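Local atomic coordinates of dTDP-4-dehydrorhamnose reductase (PDB entry 3SC6), a protein that catalyses the NADPH-dependent reduction of dTDP-4-dehydrorhamnose to dTDP-L-rhamnose, the last step in making this activated sugar. Residues A[157-169]-A[273-285]. Residues are numbered along the deposited sequence; the frame is centred on the assembly and turned at random.
Sequences YGKYGNNFVKTMI and WEEGLERFFIETK. With SO4 (sulfate ion), chain H.
F280 reaches from helix 273-283 into the turn between strand 148-157 and helix 164-172, and aromatic and aliphatic packing makes up most of the buried part of the contact. The Y157 ring turns its edge toward the F280 face in an offset edge-to-face pair, planes at 62° and centroids 5.6 Å apart. F280 points its ring away from its own amide (chi1 173°), which puts CE2 3.7 Å from V165 CG1, while its rim meets the carbonyl of G158. The other V165 methyl, CG2, packs against L277 CD1, and farther along helix 164-172 I169 CD1 touches F281 CE1 at 3.7 Å; in V165 CG1 and I169 CD1, short branched side chains offer methyls to the ring carbons of F280 and F281.

Polar links flank this core. Y157 OH lies beside the L277 backbone, and a water 2.6 Å from Y157 OH donates to W273 O, which gives a buried hydroxyl a polar partner. At the C-terminal end of helix 273-283, the long K159 chain lies against T284 CG2 and bends at its last torsion (chi4 60°) to place NZ 2.6 Å from E283 OE1, on the anti side of the carboxylate. R279 NH2 takes OE2 from the syn side, and Y190 OH joins K159 and E283.

One carboxylate between two cations probably stays ionised. The K159-E283 pair ties the end of helix 273-283 to the loop after strand 148-157, whose last residue, Y157, has its side chain about 7 Å from NADP.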
loop_
_atom_site.group_PDB
_atom_site.type_symbol
_atom_site.label_atom_id
_atom_site.label_comp_id
_atom_site.label_asym_id
_atom_site.label_seq_id
_atom_site.Cartn_x
_atom_site.Cartn_y
_atom_site.Cartn_z
ATOM N N TYR A 157 3.049 -6.108 -2.837
ATOM C CA TYR A 157 4.127 -7.066 -2.583
ATOM C C TYR A 157 5.390 -6.536 -3.248
ATOM O O TYR A 157 5.322 -5.981 -4.347
ATOM C CB TYR A 157 3.796 -8.444 -3.152
ATOM C CG TYR A 157 3.724 -8.494 -4.659
ATOM C CD1 TYR A 157 2.551 -8.200 -5.333
ATOM C CD2 TYR A 157 4.837 -8.861 -5.404
ATOM C CE1 TYR A 157 2.494 -8.253 -6.718
ATOM C CE2 TYR A 157 4.792 -8.920 -6.779
ATOM C CZ TYR A 157 3.624 -8.616 -7.435
ATOM O OH TYR A 157 3.587 -8.677 -8.809
ATOM N N GLY A 158 6.538 -6.710 -2.595
ATOM C CA GLY A 158 7.811 -6.232 -3.143
ATOM C C GLY A 158 8.990 -7.168 -2.952
ATOM O O GLY A 158 8.828 -8.328 -2.579
ATOM N N LYS A 159 10.185 -6.648 -3.215
ATOM C CA LYS A 159 11.414 -7.421 -3.082
ATOM C C LYS A 159 11.734 -7.806 -1.654
ATOM O O LYS A 159 12.175 -8.925 -1.385
ATOM C CB LYS A 159 12.627 -6.616 -3.575
ATOM C CG LYS A 159 12.631 -6.200 -5.026
ATOM C CD LYS A 159 13.938 -5.471 -5.345
ATOM C CE LYS A 159 14.021 -5.063 -6.805
ATOM N NZ LYS A 159 12.914 -4.143 -7.202
ATOM N N TYR A 160 11.510 -6.874 -0.738
ATOM C CA TYR A 160 11.816 -7.103 0.664
ATOM C C TYR A 160 10.621 -7.521 1.505
ATOM O O TYR A 160 9.478 -7.208 1.183
ATOM C CB TYR A 160 12.451 -5.830 1.216
ATOM C CG TYR A 160 13.608 -5.380 0.349
ATOM C CD1 TYR A 160 14.890 -5.869 0.541
ATOM C CD2 TYR A 160 13.401 -4.481 -0.687
ATOM C CE1 TYR A 160 15.934 -5.464 -0.270
ATOM C CE2 TYR A 160 14.432 -4.073 -1.498
ATOM C CZ TYR A 160 15.694 -4.563 -1.287
ATOM O OH TYR A 160 16.715 -4.147 -2.103
ATOM N N GLY A 161 10.911 -8.248 2.584
ATOM C CA GLY A 161 9.888 -8.735 3.506
ATOM C C GLY A 161 9.119 -9.915 2.943
ATOM O O GLY A 161 9.228 -10.232 1.760
ATOM N N ASN A 162 8.347 -10.578 3.798
ATOM C CA ASN A 162 7.560 -11.719 3.363
ATOM C C ASN A 162 6.343 -11.233 2.600
ATOM O O ASN A 162 5.837 -10.146 2.860
ATOM C CB ASN A 162 7.105 -12.566 4.556
ATOM C CG ASN A 162 8.266 -13.143 5.346
ATOM O OD1 ASN A 162 9.432 -12.960 4.989
ATOM N ND2 ASN A 162 7.951 -13.851 6.423
ATOM N N ASN A 163 5.888 -12.036 1.650
ATOM C CA ASN A 163 4.724 -11.695 0.851
ATOM C C ASN A 163 4.153 -12.966 0.233
ATOM O O ASN A 163 4.751 -14.040 0.343
ATOM C CB ASN A 163 5.069 -10.636 -0.203
ATOM C CG ASN A 163 6.128 -11.098 -1.181
ATOM O OD1 ASN A 163 6.375 -12.291 -1.331
ATOM N ND2 ASN A 163 6.727 -10.153 -1.887
ATOM N N PHE A 164 3.001 -12.850 -0.411
ATOM C CA PHE A 164 2.357 -14.005 -1.027
ATOM C C PHE A 164 3.180 -14.631 -2.152
ATOM O O PHE A 164 3.133 -15.835 -2.342
ATOM C CB PHE A 164 0.966 -13.620 -1.535
ATOM C CG PHE A 164 0.190 -14.766 -2.130
ATOM C CD1 PHE A 164 -0.618 -15.557 -1.328
ATOM C CD2 PHE A 164 0.249 -15.036 -3.489
ATOM C CE1 PHE A 164 -1.341 -16.603 -1.871
ATOM C CE2 PHE A 164 -0.473 -16.082 -4.037
ATOM C CZ PHE A 164 -1.269 -16.864 -3.228
ATOM N N VAL A 165 3.939 -13.835 -2.894
ATOM C CA VAL A 165 4.737 -14.400 -3.980
ATOM C C VAL A 165 5.902 -15.242 -3.446
ATOM O O VAL A 165 6.153 -16.337 -3.950
ATOM C CB VAL A 165 5.251 -13.324 -4.940
ATOM C CG1 VAL A 165 6.122 -13.952 -6.014
ATOM C CG2 VAL A 165 4.084 -12.589 -5.569
ATOM N N LYS A 166 6.608 -14.737 -2.434
ATOM C CA LYS A 166 7.734 -15.477 -1.851
ATOM C C LYS A 166 7.256 -16.755 -1.157
ATOM O O LYS A 166 7.958 -17.760 -1.160
ATOM C CB LYS A 166 8.511 -14.628 -0.838
ATOM C CG LYS A 166 9.206 -13.384 -1.385
ATOM C CD LYS A 166 9.910 -12.645 -0.237
ATOM C CE LYS A 166 10.625 -11.387 -0.690
ATOM N NZ LYS A 166 11.684 -11.675 -1.681
ATOM N N THR A 167 6.070 -16.704 -0.554
ATOM C CA THR A 167 5.511 -17.864 0.142
ATOM C C THR A 167 5.226 -19.024 -0.817
ATOM O O THR A 167 5.550 -20.171 -0.510
ATOM C CB THR A 167 4.231 -17.502 0.934
ATOM O OG1 THR A 167 4.547 -16.528 1.937
ATOM C CG2 THR A 167 3.650 -18.726 1.614
ATOM N N MET A 168 4.629 -18.732 -1.972
ATOM C CA MET A 168 4.324 -19.781 -2.948
ATOM C C MET A 168 5.593 -20.470 -3.453
ATOM O O MET A 168 5.633 -21.693 -3.564
ATOM C CB MET A 168 3.538 -19.225 -4.141
ATOM C CG MET A 168 2.159 -18.633 -3.834
ATOM S SD MET A 168 0.929 -19.761 -3.121
ATOM C CE MET A 168 1.126 -19.493 -1.362
ATOM N N ILE A 169 6.624 -19.689 -3.757
ATOM C CA ILE A 169 7.887 -20.245 -4.251
ATOM C C ILE A 169 8.598 -21.056 -3.170
ATOM O O ILE A 169 9.309 -22.016 -3.464
ATOM C CB ILE A 169 8.839 -19.139 -4.751
ATOM C CG1 ILE A 169 8.192 -18.355 -5.895
ATOM C CG2 ILE A 169 10.157 -19.740 -5.225
ATOM C CD1 ILE A 169 9.064 -17.253 -6.437
ATOM N N TRP A 273 -1.332 -6.532 -13.524
ATOM C CA TRP A 273 -0.757 -7.271 -12.401
ATOM C C TRP A 273 0.107 -8.386 -12.959
ATOM O O TRP A 273 1.144 -8.739 -12.397
ATOM C CB TRP A 273 -1.850 -7.861 -11.504
ATOM C CG TRP A 273 -2.748 -8.855 -12.191
ATOM C CD1 TRP A 273 -3.932 -8.598 -12.819
ATOM C CD2 TRP A 273 -2.525 -10.262 -12.320
ATOM N NE1 TRP A 273 -4.462 -9.758 -13.328
ATOM C CE2 TRP A 273 -3.618 -10.795 -13.035
ATOM C CE3 TRP A 273 -1.507 -11.125 -11.903
ATOM C CZ2 TRP A 273 -3.721 -12.150 -13.337
ATOM C CZ3 TRP A 273 -1.612 -12.469 -12.204
ATOM C CH2 TRP A 273 -2.711 -12.969 -12.914
ATOM N N GLU A 274 -0.346 -8.922 -14.085
ATOM C CA GLU A 274 0.326 -9.997 -14.787
ATOM C C GLU A 274 1.697 -9.507 -15.217
ATOM O O GLU A 274 2.702 -10.199 -15.068
ATOM C CB GLU A 274 -0.501 -10.364 -16.021
ATOM C CG GLU A 274 -1.920 -10.793 -15.677
ATOM C CD GLU A 274 -2.782 -11.064 -16.886
ATOM O OE1 GLU A 274 -2.306 -10.861 -18.025
ATOM O OE2 GLU A 274 -3.952 -11.461 -16.694
ATOM N N GLU A 275 1.712 -8.289 -15.740
ATOM C CA GLU A 275 2.925 -7.646 -16.213
ATOM C C GLU A 275 3.764 -7.113 -15.046
ATOM O O GLU A 275 4.990 -7.039 -15.134
ATOM C CB GLU A 275 2.536 -6.534 -17.182
ATOM C CG GLU A 275 3.675 -5.786 -17.800
ATOM C CD GLU A 275 3.188 -4.756 -18.793
ATOM O OE1 GLU A 275 4.033 -4.040 -19.370
ATOM O OE2 GLU A 275 1.956 -4.667 -19.002
ATOM N N GLY A 276 3.099 -6.743 -13.955
ATOM C CA GLY A 276 3.789 -6.229 -12.775
ATOM C C GLY A 276 4.568 -7.347 -12.107
ATOM O O GLY A 276 5.639 -7.123 -11.539
ATOM N N LEU A 277 4.017 -8.556 -12.186
ATOM C CA LEU A 277 4.633 -9.743 -11.607
ATOM C C LEU A 277 5.867 -10.164 -12.404
ATOM O O LEU A 277 6.806 -10.724 -11.846
ATOM C CB LEU A 277 3.617 -10.890 -11.570
ATOM C CG LEU A 277 4.068 -12.233 -10.988
ATOM C CD1 LEU A 277 4.575 -12.082 -9.560
ATOM C CD2 LEU A 277 2.925 -13.229 -11.044
ATOM N N GLU A 278 5.868 -9.898 -13.707
ATOM C CA GLU A 278 7.007 -10.263 -14.538
ATOM C C GLU A 278 8.261 -9.561 -14.068
ATOM O O GLU A 278 9.279 -10.201 -13.801
ATOM C CB GLU A 278 6.796 -9.878 -16.005
ATOM C CG GLU A 278 5.624 -10.522 -16.707
ATOM C CD GLU A 278 5.532 -10.100 -18.168
ATOM O OE1 GLU A 278 6.443 -9.385 -18.643
ATOM O OE2 GLU A 278 4.559 -10.494 -18.845
ATOM N N ARG A 279 8.178 -8.238 -13.952
ATOM C CA ARG A 279 9.327 -7.442 -13.530
ATOM C C ARG A 279 9.790 -7.790 -12.107
ATOM O O ARG A 279 10.892 -7.422 -11.704
ATOM C CB ARG A 279 9.077 -5.937 -13.782
ATOM C CG ARG A 279 10.295 -5.045 -13.539
ATOM C CD ARG A 279 10.112 -3.623 -14.114
ATOM N NE ARG A 279 9.073 -2.790 -13.511
ATOM C CZ ARG A 279 9.287 -1.887 -12.551
ATOM N NH1 ARG A 279 8.276 -1.167 -12.081
ATOM N NH2 ARG A 279 10.510 -1.681 -12.071
ATOM N N PHE A 280 8.957 -8.518 -11.365
ATOM C CA PHE A 280 9.312 -8.931 -10.012
ATOM C C PHE A 280 10.411 -9.983 -10.083
ATOM O O PHE A 280 11.426 -9.874 -9.397
ATOM C CB PHE A 280 8.116 -9.506 -9.262
ATOM C CG PHE A 280 8.478 -10.084 -7.932
ATOM C CD1 PHE A 280 8.520 -9.293 -6.802
ATOM C CD2 PHE A 280 8.794 -11.429 -7.817
ATOM C CE1 PHE A 280 8.868 -9.831 -5.576
ATOM C CE2 PHE A 280 9.139 -11.975 -6.597
ATOM C CZ PHE A 280 9.176 -11.175 -5.473
ATOM N N PHE A 281 10.199 -11.011 -10.902
ATOM C CA PHE A 281 11.193 -12.073 -11.056
ATOM C C PHE A 281 12.451 -11.541 -11.726
ATOM O O PHE A 281 13.561 -11.921 -11.360
ATOM C CB PHE A 281 10.647 -13.254 -11.872
ATOM C CG PHE A 281 9.504 -13.985 -11.215
ATOM C CD1 PHE A 281 9.752 -15.042 -10.348
ATOM C CD2 PHE A 281 8.189 -13.641 -11.482
ATOM C CE1 PHE A 281 8.709 -15.726 -9.748
ATOM C CE2 PHE A 281 7.142 -14.324 -10.884
ATOM C CZ PHE A 281 7.403 -15.366 -10.017
ATOM N N ILE A 282 12.271 -10.659 -12.707
ATOM C CA ILE A 282 13.396 -10.070 -13.436
ATOM C C ILE A 282 14.359 -9.328 -12.516
ATOM O O ILE A 282 15.578 -9.468 -12.636
ATOM C CB ILE A 282 12.918 -9.088 -14.536
ATOM C CG1 ILE A 282 12.081 -9.821 -15.587
ATOM C CG2 ILE A 282 14.107 -8.442 -15.219
ATOM C CD1 ILE A 282 11.572 -8.921 -16.698
ATOM N N GLU A 283 13.804 -8.556 -11.588
ATOM C CA GLU A 283 14.610 -7.780 -10.648
ATOM C C GLU A 283 15.125 -8.564 -9.431
ATOM O O GLU A 283 16.156 -8.208 -8.862
ATOM C CB GLU A 283 13.829 -6.542 -10.198
ATOM C CG GLU A 283 13.487 -5.595 -11.345
ATOM C CD GLU A 283 12.697 -4.376 -10.902
ATOM O OE1 GLU A 283 12.316 -4.299 -9.718
ATOM O OE2 GLU A 283 12.448 -3.494 -11.749
ATOM N N THR A 284 14.422 -9.623 -9.037
ATOM C CA THR A 284 14.843 -10.426 -7.883
ATOM C C THR A 284 15.381 -11.797 -8.292
ATOM O O THR A 284 15.143 -12.793 -7.606
ATOM C CB THR A 284 13.684 -10.627 -6.892
ATOM O OG1 THR A 284 12.604 -11.311 -7.541
ATOM C CG2 THR A 284 13.193 -9.294 -6.375
ATOM N N LYS A 285 16.113 -11.845 -9.401
ATOM C CA LYS A 285 16.680 -13.099 -9.892
ATOM C C LYS A 285 17.706 -13.661 -8.905
ATOM O O LYS A 285 18.817 -13.142 -8.780
ATOM C CB LYS A 285 17.325 -12.894 -11.268
ATOM C CG LYS A 285 17.941 -14.160 -11.863
ATOM C CD LYS A 285 18.567 -13.902 -13.226
ATOM C CE LYS A 285 19.179 -15.173 -13.799
ATOM N NZ LYS A 285 19.806 -14.945 -15.130
HETATM S S SO4 H . 14.310 -9.431 2.979
HETATM O O1 SO4 H . 13.660 -8.164 3.299
HETATM O O2 SO4 H . 15.760 -9.253 3.021
HETATM O O3 SO4 H . 13.908 -10.436 3.963
HETATM O O4 SO4 H . 13.914 -9.869 1.641
HETATM O O HOH W 1 1.620 -7.334 -9.931
#